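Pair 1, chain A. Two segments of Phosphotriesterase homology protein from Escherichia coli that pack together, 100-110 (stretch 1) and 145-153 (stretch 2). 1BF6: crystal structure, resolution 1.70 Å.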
# COMPACT_ATOMS: atom_id res chain seq x y z
N LEU A 100 6.30 -18.21 10.13
CA LEU A 100 6.11 -16.96 9.37
C LEU A 100 4.99 -16.13 10.03
O LEU A 100 5.18 -14.94 10.29
CB LEU A 100 5.79 -17.26 7.90
CG LEU A 100 6.89 -17.97 7.08
CD1 LEU A 100 6.44 -18.19 5.65
CD2 LEU A 100 8.21 -17.19 7.13
N ALA A 101 3.88 -16.78 10.39
CA ALA A 101 2.76 -16.11 11.06
C ALA A 101 3.17 -15.54 12.42
O ALA A 101 2.79 -14.42 12.77
CB ALA A 101 1.58 -17.06 11.22
N GLN A 102 3.94 -16.30 13.20
CA GLN A 102 4.39 -15.84 14.51
C GLN A 102 5.21 -14.55 14.38
O GLN A 102 5.11 -13.66 15.22
CB GLN A 102 5.24 -16.90 15.20
CG GLN A 102 4.49 -18.14 15.65
CD GLN A 102 5.42 -19.22 16.18
OE1 GLN A 102 6.62 -19.23 15.87
NE2 GLN A 102 4.89 -20.11 17.00
N GLU A 103 6.08 -14.51 13.37
CA GLU A 103 6.91 -13.34 13.13
C GLU A 103 6.04 -12.11 12.88
O GLU A 103 6.27 -11.06 13.47
CB GLU A 103 7.82 -13.57 11.92
CG GLU A 103 8.72 -12.36 11.58
CD GLU A 103 9.52 -12.55 10.29
OE1 GLU A 103 9.37 -13.60 9.64
OE2 GLU A 103 10.29 -11.64 9.93
N MET A 104 5.04 -12.26 12.02
CA MET A 104 4.14 -11.15 11.70
C MET A 104 3.37 -10.69 12.94
O MET A 104 3.29 -9.50 13.23
CB MET A 104 3.20 -11.53 10.56
CG MET A 104 3.92 -11.69 9.21
SD MET A 104 2.83 -12.03 7.85
CE MET A 104 3.21 -13.70 7.43
N VAL A 105 2.88 -11.65 13.74
CA VAL A 105 2.15 -11.33 14.97
C VAL A 105 3.03 -10.55 15.96
O VAL A 105 2.57 -9.56 16.54
CB VAL A 105 1.57 -12.62 15.66
CG1 VAL A 105 1.04 -12.28 17.06
CG2 VAL A 105 0.47 -13.23 14.80
N ASP A 106 4.30 -10.94 16.13
CA ASP A 106 5.19 -10.25 17.06
C ASP A 106 5.58 -8.85 16.56
O ASP A 106 5.89 -7.98 17.36
CB ASP A 106 6.45 -11.06 17.32
CG ASP A 106 6.19 -12.35 18.12
OD1 ASP A 106 5.05 -12.59 18.57
OD2 ASP A 106 7.15 -13.12 18.28
N GLU A 107 5.63 -8.68 15.25
CA GLU A 107 5.98 -7.37 14.71
C GLU A 107 4.82 -6.41 14.97
O GLU A 107 5.04 -5.21 15.18
CB GLU A 107 6.34 -7.46 13.22
CG GLU A 107 7.73 -8.09 12.99
CD GLU A 107 8.42 -7.62 11.71
OE1 GLU A 107 7.75 -7.48 10.66
OE2 GLU A 107 9.65 -7.41 11.76
N ILE A 108 3.61 -6.96 15.02
CA ILE A 108 2.38 -6.21 15.29
C ILE A 108 2.23 -5.93 16.79
O ILE A 108 1.90 -4.81 17.19
CB ILE A 108 1.14 -7.00 14.81
CG1 ILE A 108 1.03 -6.93 13.29
CG2 ILE A 108 -0.15 -6.53 15.50
CD1 ILE A 108 0.03 -7.90 12.71
N GLU A 109 2.53 -6.94 17.61
CA GLU A 109 2.37 -6.86 19.06
C GLU A 109 3.52 -6.29 19.88
O GLU A 109 3.28 -5.55 20.83
CB GLU A 109 1.99 -8.24 19.65
CG GLU A 109 0.78 -8.91 19.02
CD GLU A 109 -0.55 -8.33 19.48
OE1 GLU A 109 -0.60 -7.15 19.89
OE2 GLU A 109 -1.56 -9.06 19.45
N GLN A 110 4.76 -6.64 19.54
CA GLN A 110 5.91 -6.16 20.31
C GLN A 110 6.67 -4.98 19.70
O GLN A 110 7.05 -4.05 20.41
CB GLN A 110 6.91 -7.30 20.55
CG GLN A 110 6.30 -8.60 21.06
CD GLN A 110 5.41 -8.41 22.27
OE1 GLN A 110 5.74 -7.69 23.21
NE2 GLN A 110 4.25 -9.07 22.25
N LEU A 145 -3.34 -16.35 8.90
CA LEU A 145 -3.18 -16.76 10.30
C LEU A 145 -2.89 -15.59 11.23
O LEU A 145 -3.48 -15.50 12.31
CB LEU A 145 -2.07 -17.81 10.44
CG LEU A 145 -2.31 -19.10 9.65
CD1 LEU A 145 -1.16 -20.09 9.88
CD2 LEU A 145 -3.66 -19.71 10.05
N ALA A 146 -2.00 -14.70 10.81
CA ALA A 146 -1.65 -13.53 11.64
C ALA A 146 -2.85 -12.58 11.79
O ALA A 146 -3.05 -11.99 12.85
CB ALA A 146 -0.46 -12.79 11.04
N HIS A 147 -3.65 -12.46 10.73
CA HIS A 147 -4.81 -11.59 10.75
C HIS A 147 -5.90 -12.19 11.64
O HIS A 147 -6.59 -11.47 12.36
CB HIS A 147 -5.37 -11.40 9.34
CG HIS A 147 -6.79 -10.94 9.32
ND1 HIS A 147 -7.17 -9.66 9.70
CD2 HIS A 147 -7.94 -11.60 9.05
CE1 HIS A 147 -8.48 -9.57 9.67
NE2 HIS A 147 -8.98 -10.73 9.28
N ASN A 148 -6.07 -13.51 11.56
CA ASN A 148 -7.08 -14.19 12.37
C ASN A 148 -6.76 -14.09 13.86
O ASN A 148 -7.65 -14.18 14.70
CB ASN A 148 -7.25 -15.65 11.92
CG ASN A 148 -7.87 -15.78 10.52
OD1 ASN A 148 -8.51 -14.86 10.03
ND2 ASN A 148 -7.66 -16.92 9.88
N GLN A 149 -5.51 -13.82 14.19
CA GLN A 149 -5.13 -13.70 15.59
C GLN A 149 -5.13 -12.26 16.09
O GLN A 149 -5.54 -11.98 17.23
CB GLN A 149 -3.74 -14.31 15.83
CG GLN A 149 -3.68 -15.83 15.69
CD GLN A 149 -4.67 -16.55 16.62
OE1 GLN A 149 -4.73 -16.27 17.82
NE2 GLN A 149 -5.46 -17.46 16.07
N THR A 150 -4.72 -11.33 15.23
CA THR A 150 -4.59 -9.92 15.63
C THR A 150 -5.67 -8.98 15.11
O THR A 150 -5.82 -7.88 15.64
CB THR A 150 -3.23 -9.33 15.18
OG1 THR A 150 -3.19 -9.31 13.75
CG2 THR A 150 -2.07 -10.17 15.73
N GLY A 151 -6.35 -9.39 14.06
CA GLY A 151 -7.38 -8.55 13.48
C GLY A 151 -6.83 -7.43 12.60
O GLY A 151 -7.62 -6.72 11.99
N ARG A 152 -5.51 -7.26 12.53
CA ARG A 152 -4.94 -6.20 11.69
C ARG A 152 -5.22 -6.53 10.22
O ARG A 152 -5.13 -7.70 9.79
CB ARG A 152 -3.45 -5.99 11.95
CG ARG A 152 -3.09 -5.59 13.38
CD ARG A 152 -3.99 -4.50 13.94
NE ARG A 152 -3.93 -3.26 13.16
CZ ARG A 152 -4.96 -2.44 12.96
NH1 ARG A 152 -6.16 -2.72 13.47
NH2 ARG A 152 -4.81 -1.36 12.20
N PRO A 153 -5.57 -5.51 9.41
CA PRO A 153 -5.86 -5.75 8.00
C PRO A 153 -4.68 -6.19 7.13
O PRO A 153 -3.52 -6.11 7.53
CB PRO A 153 -6.47 -4.41 7.56
CG PRO A 153 -5.73 -3.44 8.35
CD PRO A 153 -5.67 -4.08 9.73

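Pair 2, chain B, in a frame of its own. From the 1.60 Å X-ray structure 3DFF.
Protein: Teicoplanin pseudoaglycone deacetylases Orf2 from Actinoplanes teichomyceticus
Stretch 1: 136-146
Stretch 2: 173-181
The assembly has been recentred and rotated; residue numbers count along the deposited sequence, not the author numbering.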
# COMPACT_ATOMS: atom_id res chain seq x y z
N VAL B 136 -8.46 -5.17 -11.18
CA VAL B 136 -8.41 -4.33 -10.00
C VAL B 136 -9.18 -3.03 -10.26
O VAL B 136 -9.90 -2.55 -9.38
CB VAL B 136 -6.96 -4.02 -9.58
CG1 VAL B 136 -6.93 -3.10 -8.37
CG2 VAL B 136 -6.24 -5.34 -9.24
N ALA B 137 -8.99 -2.46 -11.45
CA ALA B 137 -9.69 -1.24 -11.85
C ALA B 137 -11.21 -1.44 -11.79
O ALA B 137 -11.93 -0.55 -11.35
CB ALA B 137 -9.25 -0.81 -13.22
N ASP B 138 -11.68 -2.61 -12.22
CA ASP B 138 -13.12 -2.94 -12.16
C ASP B 138 -13.62 -2.86 -10.73
O ASP B 138 -14.65 -2.23 -10.44
CB ASP B 138 -13.40 -4.36 -12.70
CG ASP B 138 -13.26 -4.47 -14.21
OD1 ASP B 138 -13.05 -3.45 -14.90
OD2 ASP B 138 -13.38 -5.62 -14.72
N ASP B 139 -12.91 -3.51 -9.81
CA ASP B 139 -13.28 -3.52 -8.40
C ASP B 139 -13.24 -2.12 -7.78
O ASP B 139 -14.12 -1.76 -7.00
CB ASP B 139 -12.40 -4.50 -7.61
CG ASP B 139 -12.84 -5.94 -7.80
OD1 ASP B 139 -13.48 -6.24 -8.81
OD2 ASP B 139 -12.55 -6.75 -6.91
N ILE B 140 -12.24 -1.33 -8.14
CA ILE B 140 -12.17 0.04 -7.63
C ILE B 140 -13.33 0.87 -8.15
O ILE B 140 -13.91 1.64 -7.38
CB ILE B 140 -10.81 0.73 -7.92
CG1 ILE B 140 -9.68 -0.02 -7.21
CG2 ILE B 140 -10.85 2.20 -7.44
CD1 ILE B 140 -8.28 0.42 -7.70
N ARG B 141 -13.69 0.70 -9.42
CA ARG B 141 -14.85 1.40 -9.99
C ARG B 141 -16.12 1.07 -9.24
O ARG B 141 -16.91 1.96 -8.91
CB ARG B 141 -14.99 1.09 -11.48
CG ARG B 141 -14.14 2.02 -12.35
CD ARG B 141 -14.51 1.90 -13.83
NE ARG B 141 -14.23 0.56 -14.34
CZ ARG B 141 -13.04 0.17 -14.81
NH1 ARG B 141 -12.03 1.02 -14.89
NH2 ARG B 141 -12.88 -1.07 -15.23
N SER B 142 -16.29 -0.21 -8.90
CA SER B 142 -17.45 -0.67 -8.14
C SER B 142 -17.49 -0.02 -6.77
O SER B 142 -18.54 0.46 -6.34
CB SER B 142 -17.45 -2.20 -8.03
OG SER B 142 -17.56 -2.76 -9.32
N ILE B 143 -16.34 0.04 -6.10
CA ILE B 143 -16.25 0.62 -4.77
C ILE B 143 -16.49 2.14 -4.82
O ILE B 143 -17.14 2.69 -3.93
CB ILE B 143 -14.90 0.26 -4.09
CG1 ILE B 143 -14.86 -1.24 -3.79
CG2 ILE B 143 -14.70 1.04 -2.80
CD1 ILE B 143 -13.46 -1.78 -3.65
N ILE B 144 -15.98 2.80 -5.85
CA ILE B 144 -16.26 4.22 -6.05
C ILE B 144 -17.77 4.46 -6.18
O ILE B 144 -18.30 5.38 -5.58
CB ILE B 144 -15.50 4.81 -7.26
CG1 ILE B 144 -14.01 4.96 -6.94
CG2 ILE B 144 -16.05 6.18 -7.67
CD1 ILE B 144 -13.15 5.18 -8.17
N ASP B 145 -18.46 3.61 -6.94
CA ASP B 145 -19.92 3.75 -7.08
C ASP B 145 -20.64 3.56 -5.74
O ASP B 145 -21.60 4.28 -5.42
CB ASP B 145 -20.46 2.76 -8.12
CG ASP B 145 -20.11 3.16 -9.55
OD1 ASP B 145 -19.85 4.36 -9.79
OD2 ASP B 145 -20.12 2.28 -10.44
N GLU B 146 -20.17 2.60 -4.97
CA GLU B 146 -20.78 2.22 -3.70
C GLU B 146 -20.49 3.23 -2.59
O GLU B 146 -21.38 3.61 -1.83
CB GLU B 146 -20.29 0.83 -3.31
CG GLU B 146 -20.95 0.21 -2.10
CD GLU B 146 -20.40 -1.17 -1.82
OE1 GLU B 146 -20.00 -1.86 -2.78
OE2 GLU B 146 -20.35 -1.57 -0.63
N PHE B 173 -6.62 4.69 -13.40
CA PHE B 173 -7.59 4.42 -14.46
C PHE B 173 -9.02 4.58 -13.95
O PHE B 173 -9.85 5.23 -14.61
CB PHE B 173 -7.39 3.02 -15.07
CG PHE B 173 -6.02 2.80 -15.68
CD1 PHE B 173 -5.31 3.85 -16.24
CD2 PHE B 173 -5.46 1.52 -15.71
CE1 PHE B 173 -4.05 3.63 -16.81
CE2 PHE B 173 -4.21 1.30 -16.27
CZ PHE B 173 -3.50 2.36 -16.82
N ALA B 174 -9.31 3.98 -12.80
CA ALA B 174 -10.67 3.99 -12.25
C ALA B 174 -11.09 5.42 -11.91
O ALA B 174 -12.16 5.86 -12.32
CB ALA B 174 -10.78 3.08 -11.04
N THR B 175 -10.23 6.17 -11.20
CA THR B 175 -10.54 7.55 -10.80
C THR B 175 -10.66 8.47 -12.01
O THR B 175 -11.45 9.43 -12.00
CB THR B 175 -9.51 8.16 -9.80
OG1 THR B 175 -8.19 8.13 -10.37
CG2 THR B 175 -9.56 7.46 -8.44
N HIS B 176 -9.88 8.20 -13.06
CA HIS B 176 -9.97 8.99 -14.28
C HIS B 176 -11.33 8.80 -14.93
O HIS B 176 -12.02 9.79 -15.25
CB HIS B 176 -8.85 8.59 -15.23
CG HIS B 176 -8.83 9.39 -16.49
ND1 HIS B 176 -8.43 8.85 -17.69
CD2 HIS B 176 -9.15 10.68 -16.74
CE1 HIS B 176 -8.50 9.78 -18.63
NE2 HIS B 176 -8.93 10.90 -18.08
N GLU B 177 -11.73 7.54 -15.10
CA GLU B 177 -13.01 7.21 -15.72
C GLU B 177 -14.17 7.77 -14.92
O GLU B 177 -15.14 8.29 -15.51
CB GLU B 177 -13.16 5.70 -15.88
CG GLU B 177 -12.26 5.13 -16.96
CD GLU B 177 -12.31 3.62 -17.04
OE1 GLU B 177 -13.39 3.02 -16.81
OE2 GLU B 177 -11.25 3.02 -17.35
N LYS B 178 -14.08 7.67 -13.60
CA LYS B 178 -15.12 8.15 -12.68
C LYS B 178 -15.05 9.64 -12.35
O LYS B 178 -15.93 10.16 -11.66
CB LYS B 178 -15.15 7.32 -11.39
CG LYS B 178 -15.50 5.85 -11.58
CD LYS B 178 -16.99 5.66 -11.87
CE LYS B 178 -17.30 4.21 -12.21
NZ LYS B 178 -18.75 4.05 -12.52
N ASN B 179 -14.00 10.32 -12.81
CA ASN B 179 -13.79 11.74 -12.53
C ASN B 179 -13.74 12.06 -11.04
O ASN B 179 -14.44 12.95 -10.55
CB ASN B 179 -14.85 12.59 -13.25
CG ASN B 179 -14.33 13.94 -13.69
OD1 ASN B 179 -13.17 14.29 -13.45
ND2 ASN B 179 -15.20 14.73 -14.34
N VAL B 180 -12.92 11.30 -10.30
CA VAL B 180 -12.72 11.50 -8.87
C VAL B 180 -11.27 11.97 -8.63
O VAL B 180 -10.34 11.39 -9.22
CB VAL B 180 -12.98 10.18 -8.07
CG1 VAL B 180 -12.68 10.34 -6.61
CG2 VAL B 180 -14.43 9.70 -8.25
N PRO B 181 -11.07 13.01 -7.78
CA PRO B 181 -9.70 13.48 -7.50
C PRO B 181 -8.90 12.39 -6.85
O PRO B 181 -9.44 11.67 -6.00
CB PRO B 181 -9.90 14.57 -6.45
CG PRO B 181 -11.33 14.92 -6.49
CD PRO B 181 -12.09 13.78 -7.05

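No hydrogen bond or salt bridge crosses pair 1, whereas pair 2 carries two salt bridges over the same helix crossing. In pair 2, Lys B178 NZ donates to Asp B145 OD1 at 3.0 Å and, weakly, to OD2 of the same carboxylate, and Arg B141 NH1 lies 3.1 Å from Glu B177 OE1. The two bridges differ in kind. Glu B177 OE1 sits over one face of the guanidinium, well out of its plane, so that contact is between charges only and no N-H points at the oxygen. The other end of the guanidinium is held within its own helix, where Arg B141 NH2 forms a salt bridge with Asp B138 OD1.

These different surfaces rest on nearly the same backbone. Fourteen central residues superpose with an RMSD of 0.7 Å; in both pairs the helix axes approach to 8.9 Å, with signed crossing angles of -42° in pair 1 and -46° in pair 2. Each crossing is closest at a pair of alanines: the CA atoms of Ala A101 and Ala A146 are 5.1 Å apart, those of the matching Ala B137 and Ala B174 5.3 Å. With only a methyl group on each side, the backbones can come this near. In pair 2, Ala B174 is a knob among Ala B137, Ile B140, Arg B141 and Ile B144, its CB 3.7 Å from Ile B140 CG2. Ala A146 takes the equivalent place in pair 1, its CB 3.9 Å from both Met A104 CB and Val A105 CG2.

Beside this shared alanine centre, Val A105 matches Arg B141 and Thr A150 matches Lys B178. Pair 1 fills the space with short branched side chains, Val A105 CG1 lying 4.0 Å from Thr A150 CG2. The threonine hydroxyl turns back to its own helix, where OG1 donates to Ala A146 O at 2.8 Å. In pair 2 the longer chains first pack through their aliphatic parts, with Arg B141 CG 3.8 Å from Lys B178 CE, and then carry their charges to the acidic partners. This accords with the larger buried area, 459 Å² against 362 Å². An acid is also present in pair 1 at the position of Asp B145, but from the partner stretch, the nearest atom to Glu A109 is a threonine methyl, its OE2 being 3.9 Å from Thr A150 CG2.

The matched isoleucines, Ile A108 and Ile B144, share the m,t rotamer and extend the contact past the end of the second helix. Ile A108 CG2 meets Arg A152 CG at 3.7 Å; Ile B144 CG2 meets Val B180 CG2 at 3.9 Å. Thus the aliphatic part of an arginine occupies a place that pair 2 gives to a valine. Between helix and this residue, both chains turn through a positive phi, at Gly A151 (79°) and at Asn B179 (57°), the latter in a Schellman motif closed by Val B180 N donating to Thr B175 O at 2.9 Å and Asn B179 N to His B176 O at 3.2 Å.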